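Local coordinates for protein NADPH-flavin oxidoreductase (Helicobacter pylori, PDB 2H0U) that binds FMN as a member of the nitroreductase family and probably works as an NAD(P)H-dependent oxidoreductase, at residues V7-Q12 / A152-G157; R23-K28 / F194-Q199; L84-V89 / A184-S189. All blocks are in the same frame, centred on the assembly; numbering follows the deposited sequence.

Interaction 1. Residues V7-Q12 / A152-G157; sequences VALQHQ and AAAMLG
L9 reaches from the helix 3-12 to the C-terminal end of the long helix 131-155, meeting it with both methyl branches. Its CG stands anti to the backbone N (chi1 -164°), beside its own carbonyl carbon. CD1 rests 4.0 Å from A154 CB and also touches the peptide carbonyl of that residue. CD2 goes to the neighbouring selenomethionine M155, 3.6 Å from its CG.

One turn on, Q12 stretches out a chain extended through chi1 and chi2, both near 180°, and brings its amide to the same carbonyl. NE2 comes within 2.9 Å of A154 O, but the angle is too poor for a hydrogen bond. Q12 NE2 also lies 3.8 Å from G157 CA. The carbonyl already has a partner: G157 N donates to A154 O at 3.0 Å as part of the Schellman motif that ends the helix, where G157 takes up a positive phi.

A154 also packs on R13, which follows Q12 in sequence and binds FMN, so the contact lies beside the cofactor site. In chemical terms, apolar packing by L9 shares the contact with the Q12 amide, which lies beside the helix terminus. Any pull of Q12 NE2 on A154 O would be electrostatic, and probably modest, since no well-formed bond joins them.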
loop_
_atom_site.group_PDB
_atom_site.type_symbol
_atom_site.label_atom_id
_atom_site.label_comp_id
_atom_site.label_asym_id
_atom_site.label_seq_id
_atom_site.Cartn_x
_atom_site.Cartn_y
_atom_site.Cartn_z
ATOM N N VAL A 7 -6.325 0.515 -17.947
ATOM C CA VAL A 7 -5.964 -0.916 -17.807
ATOM C C VAL A 7 -4.603 -1.210 -18.455
ATOM O O VAL A 7 -3.758 -1.898 -17.847
ATOM C CB VAL A 7 -7.116 -1.867 -18.276
ATOM C CG1 VAL A 7 -6.691 -3.337 -18.177
ATOM C CG2 VAL A 7 -8.343 -1.650 -17.377
ATOM N N ALA A 8 -4.360 -0.662 -19.653
ATOM C CA ALA A 8 -3.043 -0.818 -20.310
ATOM C C ALA A 8 -1.851 -0.440 -19.425
ATOM O O ALA A 8 -0.837 -1.142 -19.386
ATOM C CB ALA A 8 -2.990 -0.046 -21.631
ATOM N N LEU A 9 -1.981 0.670 -18.714
ATOM C CA LEU A 9 -0.934 1.120 -17.798
ATOM C C LEU A 9 -0.577 0.068 -16.736
ATOM O O LEU A 9 0.573 0.001 -16.276
ATOM C CB LEU A 9 -1.368 2.425 -17.100
ATOM C CG LEU A 9 -0.185 3.165 -16.430
ATOM C CD1 LEU A 9 0.774 3.738 -17.454
ATOM C CD2 LEU A 9 -0.678 4.259 -15.431
ATOM N N GLN A 10 -1.575 -0.711 -16.314
ATOM C CA GLN A 10 -1.363 -1.710 -15.289
ATOM C C GLN A 10 -0.513 -2.860 -15.813
ATOM O O GLN A 10 0.070 -3.593 -15.018
ATOM C CB GLN A 10 -2.706 -2.266 -14.769
ATOM C CG GLN A 10 -3.724 -1.180 -14.340
ATOM C CD GLN A 10 -3.166 -0.111 -13.399
ATOM O OE1 GLN A 10 -2.495 -0.410 -12.406
ATOM N NE2 GLN A 10 -3.440 1.165 -13.732
ATOM N N HIS A 11 -0.456 -3.010 -17.148
ATOM C CA HIS A 11 0.408 -4.025 -17.796
ATOM C C HIS A 11 1.813 -3.475 -18.047
ATOM O O HIS A 11 2.820 -4.213 -17.923
ATOM C CB HIS A 11 -0.211 -4.502 -19.097
ATOM C CG HIS A 11 -1.441 -5.326 -18.906
ATOM N ND1 HIS A 11 -1.408 -6.709 -18.822
ATOM C CD2 HIS A 11 -2.741 -4.967 -18.791
ATOM C CE1 HIS A 11 -2.644 -7.160 -18.678
ATOM N NE2 HIS A 11 -3.467 -6.125 -18.656
ATOM N N GLN A 12 1.870 -2.185 -18.394
ATOM C CA GLN A 12 3.135 -1.449 -18.495
ATOM C C GLN A 12 3.923 -1.447 -17.180
ATOM O O GLN A 12 5.144 -1.568 -17.185
ATOM C CB GLN A 12 2.887 -0.019 -18.988
ATOM C CG GLN A 12 4.139 0.831 -19.180
ATOM C CD GLN A 12 3.843 2.233 -19.731
ATOM O OE1 GLN A 12 2.898 2.415 -20.501
ATOM N NE2 GLN A 12 4.679 3.221 -19.369
ATOM N N ALA A 152 2.904 6.429 -10.754
ATOM C CA ALA A 152 3.320 7.688 -11.380
ATOM C C ALA A 152 4.533 7.496 -12.300
ATOM O O ALA A 152 4.611 8.079 -13.422
ATOM C CB ALA A 152 3.624 8.713 -10.265
ATOM N N ALA A 153 5.477 6.668 -11.840
ATOM C CA ALA A 153 6.663 6.338 -12.627
ATOM C C ALA A 153 6.194 5.728 -13.968
ATOM O O ALA A 153 6.658 6.136 -15.041
ATOM C CB ALA A 153 7.551 5.357 -11.856
ATOM N N ALA A 154 5.215 4.812 -13.901
ATOM C CA ALA A 154 4.685 4.175 -15.146
ATOM C C ALA A 154 4.038 5.224 -16.055
ATOM O O ALA A 154 4.244 5.218 -17.269
ATOM C CB ALA A 154 3.697 3.060 -14.829
HETATM N N MSE A 155 3.292 6.146 -15.482
HETATM C CA MSE A 155 2.754 7.256 -16.277
HETATM C C MSE A 155 3.833 8.046 -17.016
HETATM O O MSE A 155 3.599 8.478 -18.153
HETATM C CB MSE A 155 1.904 8.190 -15.435
HETATM C CG MSE A 155 0.603 7.607 -14.998
HETATM SE SE MSE A 155 -0.301 8.902 -13.810
HETATM C CE MSE A 155 -0.702 10.280 -15.182
ATOM N N LEU A 156 5.018 8.189 -16.405
ATOM C CA LEU A 156 6.157 8.866 -17.051
ATOM C C LEU A 156 7.025 7.978 -17.927
ATOM O O LEU A 156 8.004 8.456 -18.477
ATOM C CB LEU A 156 7.057 9.551 -16.012
ATOM C CG LEU A 156 6.456 10.742 -15.265
ATOM C CD1 LEU A 156 7.358 11.198 -14.113
ATOM C CD2 LEU A 156 6.175 11.904 -16.256
ATOM N N GLY A 157 6.676 6.702 -18.067
ATOM C CA GLY A 157 7.464 5.764 -18.886
ATOM C C GLY A 157 8.694 5.241 -18.183
ATOM O O GLY A 157 9.640 4.739 -18.828
#

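Interaction 2. Residues R23-K28 / F194-Q199; sequences RRISQK and FGYRNQ
R23 lays its guanidinium flat on the ring of Y196, the two planes only 8° apart, although the side chains as a whole cross at about a right angle. Its CG is anti to the backbone N (chi1 -154°) and the chain runs extended from CG to NE, which carries it across the ring. CZ stands 3.7 Å from the ring centroid, a cation-pi contact over the face. CD follows with a CH-pi approach to the same face, and NH2 comes within 3.4 Å of Y196 CE1.

The edge of the Y196 ring also meets segment 23-28: R24 O lies there, 3.7 Å from CE2. I25 adds apolar contacts beside the ring edge: its CG1 is 4.1 Å from Y196 CE2, while CD1 reaches F194 CB at 3.6 Å. F194 sends its ring the other way, edge-to-face with W30 and against helix 131-155.

Two waters bridge the segments: one links R23 O to Y196 N; the other, 2.7 Å from Y196 OH, bonds to S26 N. S26 is the N-cap of helix 27-38, its OG bonded to D29 N. The contact thus fastens the lead-in to that helix onto the C-terminal part of strand 186-195 and the residues after it. With no direct hydrogen bond between the segments, it depends on the arginine-tyrosine stack, apolar contact and water, and the stack sets the R23 guanidinium over the ring face, which would be expected to favour its positive charge.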
loop_
_atom_site.group_PDB
_atom_site.type_symbol
_atom_site.label_atom_id
_atom_site.label_comp_id
_atom_site.label_asym_id
_atom_site.label_seq_id
_atom_site.Cartn_x
_atom_site.Cartn_y
_atom_site.Cartn_z
ATOM N N ARG A 23 20.873 4.976 -19.003
ATOM C CA ARG A 23 19.786 5.930 -19.097
ATOM C C ARG A 23 19.352 6.242 -17.680
ATOM O O ARG A 23 18.976 5.337 -16.953
ATOM C CB ARG A 23 18.632 5.302 -19.854
ATOM C CG ARG A 23 17.768 6.296 -20.526
ATOM C CD ARG A 23 16.691 5.562 -21.287
ATOM N NE ARG A 23 15.534 6.423 -21.383
ATOM C CZ ARG A 23 14.346 6.032 -21.815
ATOM N NH1 ARG A 23 14.157 4.785 -22.210
ATOM N NH2 ARG A 23 13.356 6.903 -21.853
ATOM N N ARG A 24 19.427 7.499 -17.262
ATOM C CA ARG A 24 18.984 7.813 -15.907
ATOM C C ARG A 24 17.731 8.682 -15.896
ATOM O O ARG A 24 17.398 9.361 -16.877
ATOM C CB ARG A 24 20.106 8.402 -15.047
ATOM C CG ARG A 24 19.912 8.047 -13.553
ATOM C CD ARG A 24 21.241 8.049 -12.752
ATOM N NE ARG A 24 21.440 9.331 -12.088
ATOM C CZ ARG A 24 21.008 9.607 -10.864
ATOM N NH1 ARG A 24 20.371 8.673 -10.164
ATOM N NH2 ARG A 24 21.229 10.808 -10.334
ATOM N N ILE A 25 17.013 8.613 -14.791
ATOM C CA ILE A 25 15.817 9.425 -14.621
ATOM C C ILE A 25 16.329 10.855 -14.474
ATOM O O ILE A 25 17.284 11.095 -13.738
ATOM C CB ILE A 25 15.053 8.980 -13.366
ATOM C CG1 ILE A 25 14.650 7.513 -13.533
ATOM C CG2 ILE A 25 13.844 9.863 -13.162
ATOM C CD1 ILE A 25 14.129 6.835 -12.196
ATOM N N SER A 26 15.706 11.795 -15.181
ATOM C CA SER A 26 16.136 13.187 -15.138
ATOM C C SER A 26 15.867 13.796 -13.762
ATOM O O SER A 26 14.967 13.345 -13.010
ATOM C CB SER A 26 15.386 13.995 -16.208
ATOM O OG SER A 26 14.054 14.226 -15.775
ATOM N N GLN A 27 16.627 14.836 -13.427
ATOM C CA GLN A 27 16.435 15.502 -12.151
ATOM C C GLN A 27 14.986 15.919 -11.938
ATOM O O GLN A 27 14.418 15.700 -10.877
ATOM C CB GLN A 27 17.333 16.742 -12.046
ATOM C CG GLN A 27 17.596 17.104 -10.604
ATOM C CD GLN A 27 18.347 15.982 -9.875
ATOM O OE1 GLN A 27 19.267 15.345 -10.435
ATOM N NE2 GLN A 27 17.953 15.726 -8.623
ATOM N N LYS A 28 14.384 16.499 -12.966
ATOM C CA LYS A 28 13.020 16.982 -12.817
ATOM C C LYS A 28 11.986 15.852 -12.680
ATOM O O LYS A 28 11.071 15.969 -11.854
ATOM C CB LYS A 28 12.675 17.942 -13.950
ATOM C CG LYS A 28 13.116 19.368 -13.593
ATOM C CD LYS A 28 13.427 20.141 -14.848
ATOM C CE LYS A 28 12.234 20.897 -15.382
ATOM N NZ LYS A 28 12.704 22.037 -16.265
ATOM N N PHE A 194 13.937 2.369 -9.109
ATOM C CA PHE A 194 13.308 3.040 -10.249
ATOM C C PHE A 194 14.380 3.210 -11.314
ATOM O O PHE A 194 15.558 3.420 -10.970
ATOM C CB PHE A 194 12.805 4.433 -9.818
ATOM C CG PHE A 194 11.703 4.385 -8.774
ATOM C CD1 PHE A 194 10.362 4.411 -9.174
ATOM C CD2 PHE A 194 12.016 4.217 -7.421
ATOM C CE1 PHE A 194 9.316 4.314 -8.207
ATOM C CE2 PHE A 194 10.972 4.157 -6.418
ATOM C CZ PHE A 194 9.650 4.178 -6.821
ATOM N N GLY A 195 13.977 3.111 -12.573
ATOM C CA GLY A 195 14.881 3.372 -13.704
ATOM C C GLY A 195 14.232 2.978 -14.997
ATOM O O GLY A 195 13.008 2.898 -15.089
ATOM N N TYR A 196 15.053 2.711 -16.008
ATOM C CA TYR A 196 14.496 2.250 -17.303
ATOM C C TYR A 196 14.854 0.812 -17.603
ATOM O O TYR A 196 16.022 0.431 -17.551
ATOM C CB TYR A 196 14.978 3.162 -18.426
ATOM C CG TYR A 196 14.465 4.552 -18.285
ATOM C CD1 TYR A 196 13.195 4.884 -18.748
ATOM C CD2 TYR A 196 15.245 5.548 -17.677
ATOM C CE1 TYR A 196 12.708 6.174 -18.616
ATOM C CE2 TYR A 196 14.767 6.855 -17.538
ATOM C CZ TYR A 196 13.491 7.145 -18.011
ATOM O OH TYR A 196 13.001 8.418 -17.929
ATOM N N ARG A 197 13.847 0.026 -17.968
ATOM C CA ARG A 197 14.019 -1.404 -18.185
ATOM C C ARG A 197 14.951 -1.662 -19.377
ATOM O O ARG A 197 15.004 -0.870 -20.328
ATOM C CB ARG A 197 12.653 -2.091 -18.456
ATOM C CG ARG A 197 11.984 -1.594 -19.767
ATOM C CD ARG A 197 10.579 -2.195 -19.934
ATOM N NE ARG A 197 9.858 -1.660 -21.094
ATOM C CZ ARG A 197 9.933 -2.116 -22.348
ATOM N NH1 ARG A 197 10.731 -3.123 -22.682
ATOM N NH2 ARG A 197 9.206 -1.526 -23.291
ATOM N N ASN A 198 15.678 -2.764 -19.295
ATOM C CA ASN A 198 16.449 -3.243 -20.421
ATOM C C ASN A 198 16.029 -4.664 -20.794
ATOM O O ASN A 198 16.853 -5.498 -21.184
ATOM C CB ASN A 198 17.936 -3.160 -20.102
ATOM C CG ASN A 198 18.757 -3.039 -21.346
ATOM O OD1 ASN A 198 18.213 -2.811 -22.431
ATOM N ND2 ASN A 198 20.062 -3.160 -21.208
ATOM N N GLN A 199 14.728 -4.939 -20.647
ATOM C CA GLN A 199 14.154 -6.250 -20.941
ATOM C C GLN A 199 12.731 -6.023 -21.409
ATOM O O GLN A 199 12.206 -4.906 -21.264
ATOM C CB GLN A 199 14.131 -7.140 -19.696
ATOM C CG GLN A 199 13.373 -6.560 -18.537
ATOM C CD GLN A 199 13.342 -7.486 -17.334
ATOM O OE1 GLN A 199 13.677 -8.690 -17.407
ATOM N NE2 GLN A 199 12.991 -6.922 -16.222
HETATM O O HOH W 1 17.868 2.983 -15.647
HETATM O O HOH W 2 13.592 10.848 -16.964
#

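Interaction 3. Residues L84-V89 / A184-S189; sequences LARKGV and AEFGVS
A85 and G187 face each other as an antiparallel hydrogen-bonded pair, A85 N giving to G187 O at 3.1 Å and G187 N to A85 O at 2.9 Å, with L84-V188 and R86-F186 as non-hydrogen-bonded pairs at its flanks. Past the paired residues, K87 N donates to E185 O at 3.0 Å.

R86 and F186 share one face of the sheet and lie side by side, pointing the same way. R86 CG, anti to its carbonyl carbon, comes 3.3 Å from F186 CE1. Farther out, F186 CZ sits over the centre of the guanidinium, 3.3 Å above its plane, but the planes are 44° apart, so this is a tilted contact rather than a flat stack. L84 covers a face of the phenyl ring with CD1, and its CD2 meets V188 CG2.

These are the two middle strands, 79-86 and 186-195, of the four-stranded antiparallel sheet of this nitroreductase-family chain. On the face opposite R86 and F186, A85 CB touches S189 CB at 3.9 Å, and both pack toward helix 131-155, where S189 OG bonds to T142 and S139.

E185 OE1 and R86 NH1 form a long salt bridge, 3.6 Å, with OE1 at the edge of the guanidinium, in its plane, and the carboxylate plane turned 68° from it. A water bonds to both of those atoms and to E185 O. K87 runs extended past F186 O, CE at 3.4 Å from it, to put NZ on T183 O.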
loop_
_atom_site.group_PDB
_atom_site.type_symbol
_atom_site.label_atom_id
_atom_site.label_comp_id
_atom_site.label_asym_id
_atom_site.label_seq_id
_atom_site.Cartn_x
_atom_site.Cartn_y
_atom_site.Cartn_z
ATOM N N LEU A 84 10.956 4.378 5.141
ATOM C CA LEU A 84 10.883 4.206 6.597
ATOM C C LEU A 84 9.476 4.536 7.077
ATOM O O LEU A 84 8.778 5.380 6.490
ATOM C CB LEU A 84 11.886 5.111 7.324
ATOM C CG LEU A 84 13.345 5.199 6.818
ATOM C CD1 LEU A 84 14.053 6.278 7.687
ATOM C CD2 LEU A 84 14.040 3.810 6.833
ATOM N N ALA A 85 9.063 3.826 8.123
ATOM C CA ALA A 85 7.784 4.031 8.796
ATOM C C ALA A 85 8.075 4.347 10.273
ATOM O O ALA A 85 9.068 3.845 10.865
ATOM C CB ALA A 85 6.933 2.800 8.664
ATOM N N ARG A 86 7.306 5.274 10.835
ATOM C CA ARG A 86 7.537 5.642 12.226
ATOM C C ARG A 86 6.991 4.604 13.213
ATOM O O ARG A 86 5.964 3.944 12.970
ATOM C CB ARG A 86 6.910 7.005 12.510
ATOM C CG ARG A 86 7.721 8.160 11.949
ATOM C CD ARG A 86 7.114 9.488 12.343
ATOM N NE ARG A 86 7.844 10.601 11.728
ATOM C CZ ARG A 86 8.887 11.211 12.280
ATOM N NH1 ARG A 86 9.359 10.796 13.448
ATOM N NH2 ARG A 86 9.478 12.225 11.635
ATOM N N LYS A 87 7.699 4.477 14.319
ATOM C CA LYS A 87 7.341 3.610 15.417
ATOM C C LYS A 87 6.562 4.390 16.461
ATOM O O LYS A 87 6.819 5.587 16.658
ATOM C CB LYS A 87 8.640 3.124 16.073
ATOM C CG LYS A 87 9.421 2.205 15.165
ATOM C CD LYS A 87 10.619 1.667 15.836
ATOM C CE LYS A 87 11.192 0.553 14.955
ATOM N NZ LYS A 87 12.489 0.051 15.468
ATOM N N GLY A 88 5.670 3.677 17.144
ATOM C CA GLY A 88 4.955 4.174 18.341
ATOM C C GLY A 88 4.094 5.391 18.024
ATOM O O GLY A 88 4.070 6.348 18.785
ATOM N N VAL A 89 3.355 5.321 16.929
ATOM C CA VAL A 89 2.581 6.480 16.453
ATOM C C VAL A 89 1.196 6.333 17.090
ATOM O O VAL A 89 0.279 5.755 16.493
ATOM C CB VAL A 89 2.511 6.536 14.918
ATOM C CG1 VAL A 89 1.615 7.667 14.459
ATOM C CG2 VAL A 89 3.924 6.754 14.324
ATOM N N ALA A 184 14.775 4.196 17.343
ATOM C CA ALA A 184 13.757 4.498 18.347
ATOM C C ALA A 184 12.510 5.080 17.661
ATOM O O ALA A 184 11.368 4.807 18.090
ATOM C CB ALA A 184 14.299 5.499 19.353
ATOM N N GLU A 185 12.759 5.859 16.603
ATOM C CA GLU A 185 11.753 6.659 15.909
ATOM C C GLU A 185 11.202 5.991 14.644
ATOM O O GLU A 185 10.065 6.249 14.280
ATOM C CB GLU A 185 12.347 7.995 15.468
ATOM C CG GLU A 185 12.763 8.924 16.600
ATOM C CD GLU A 185 11.562 9.404 17.374
ATOM O OE1 GLU A 185 10.603 9.914 16.744
ATOM O OE2 GLU A 185 11.563 9.249 18.613
ATOM N N PHE A 186 12.045 5.216 13.957
ATOM C CA PHE A 186 11.716 4.626 12.635
ATOM C C PHE A 186 12.176 3.188 12.543
ATOM O O PHE A 186 13.138 2.778 13.203
ATOM C CB PHE A 186 12.465 5.353 11.503
ATOM C CG PHE A 186 12.006 6.752 11.256
ATOM C CD1 PHE A 186 10.942 6.991 10.412
ATOM C CD2 PHE A 186 12.684 7.835 11.816
ATOM C CE1 PHE A 186 10.523 8.288 10.160
ATOM C CE2 PHE A 186 12.261 9.141 11.571
ATOM C CZ PHE A 186 11.195 9.356 10.732
ATOM N N GLY A 187 11.548 2.454 11.631
ATOM C CA GLY A 187 12.074 1.168 11.193
ATOM C C GLY A 187 12.039 1.167 9.675
ATOM O O GLY A 187 11.318 1.969 9.049
ATOM N N VAL A 188 12.813 0.289 9.053
ATOM C CA VAL A 188 12.693 0.159 7.590
ATOM C C VAL A 188 11.405 -0.584 7.268
ATOM O O VAL A 188 11.102 -1.625 7.868
ATOM C CB VAL A 188 13.917 -0.594 6.990
ATOM C CG1 VAL A 188 13.723 -0.888 5.484
ATOM C CG2 VAL A 188 15.228 0.233 7.211
ATOM N N SER A 189 10.672 -0.048 6.293
ATOM C CA SER A 189 9.368 -0.587 5.920
ATOM C C SER A 189 9.437 -1.446 4.664
ATOM O O SER A 189 9.016 -2.616 4.675
ATOM C CB SER A 189 8.328 0.565 5.781
ATOM O OG SER A 189 7.112 0.029 5.267
HETATM O O HOH W 3 8.842 8.531 15.252
HETATM O O HOH W 4 8.989 6.343 18.558
#

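Interactions 1 and 2 sit on the same side of the chain's centre, 14 Å apart between centres, and touch: G157 O lies 3.4 Å from Y196 CE1, and A153 CB packs on F194 CD1. Interaction 3 lies on the opposite side, its centre about 30 Å from that of interaction 1 and 29 Å from that of interaction 2. Interactions 2 and 3 share strand 186-195, at its two ends. Along the chain, the segments of interaction 1 alternate with those of the other two, while both segments of interaction 3 fall between those of interaction 2. Residues distant in sequence thus tie the N-terminal helices, helix 131-155 and the sheet into one fold, with the FMN site near these contacts.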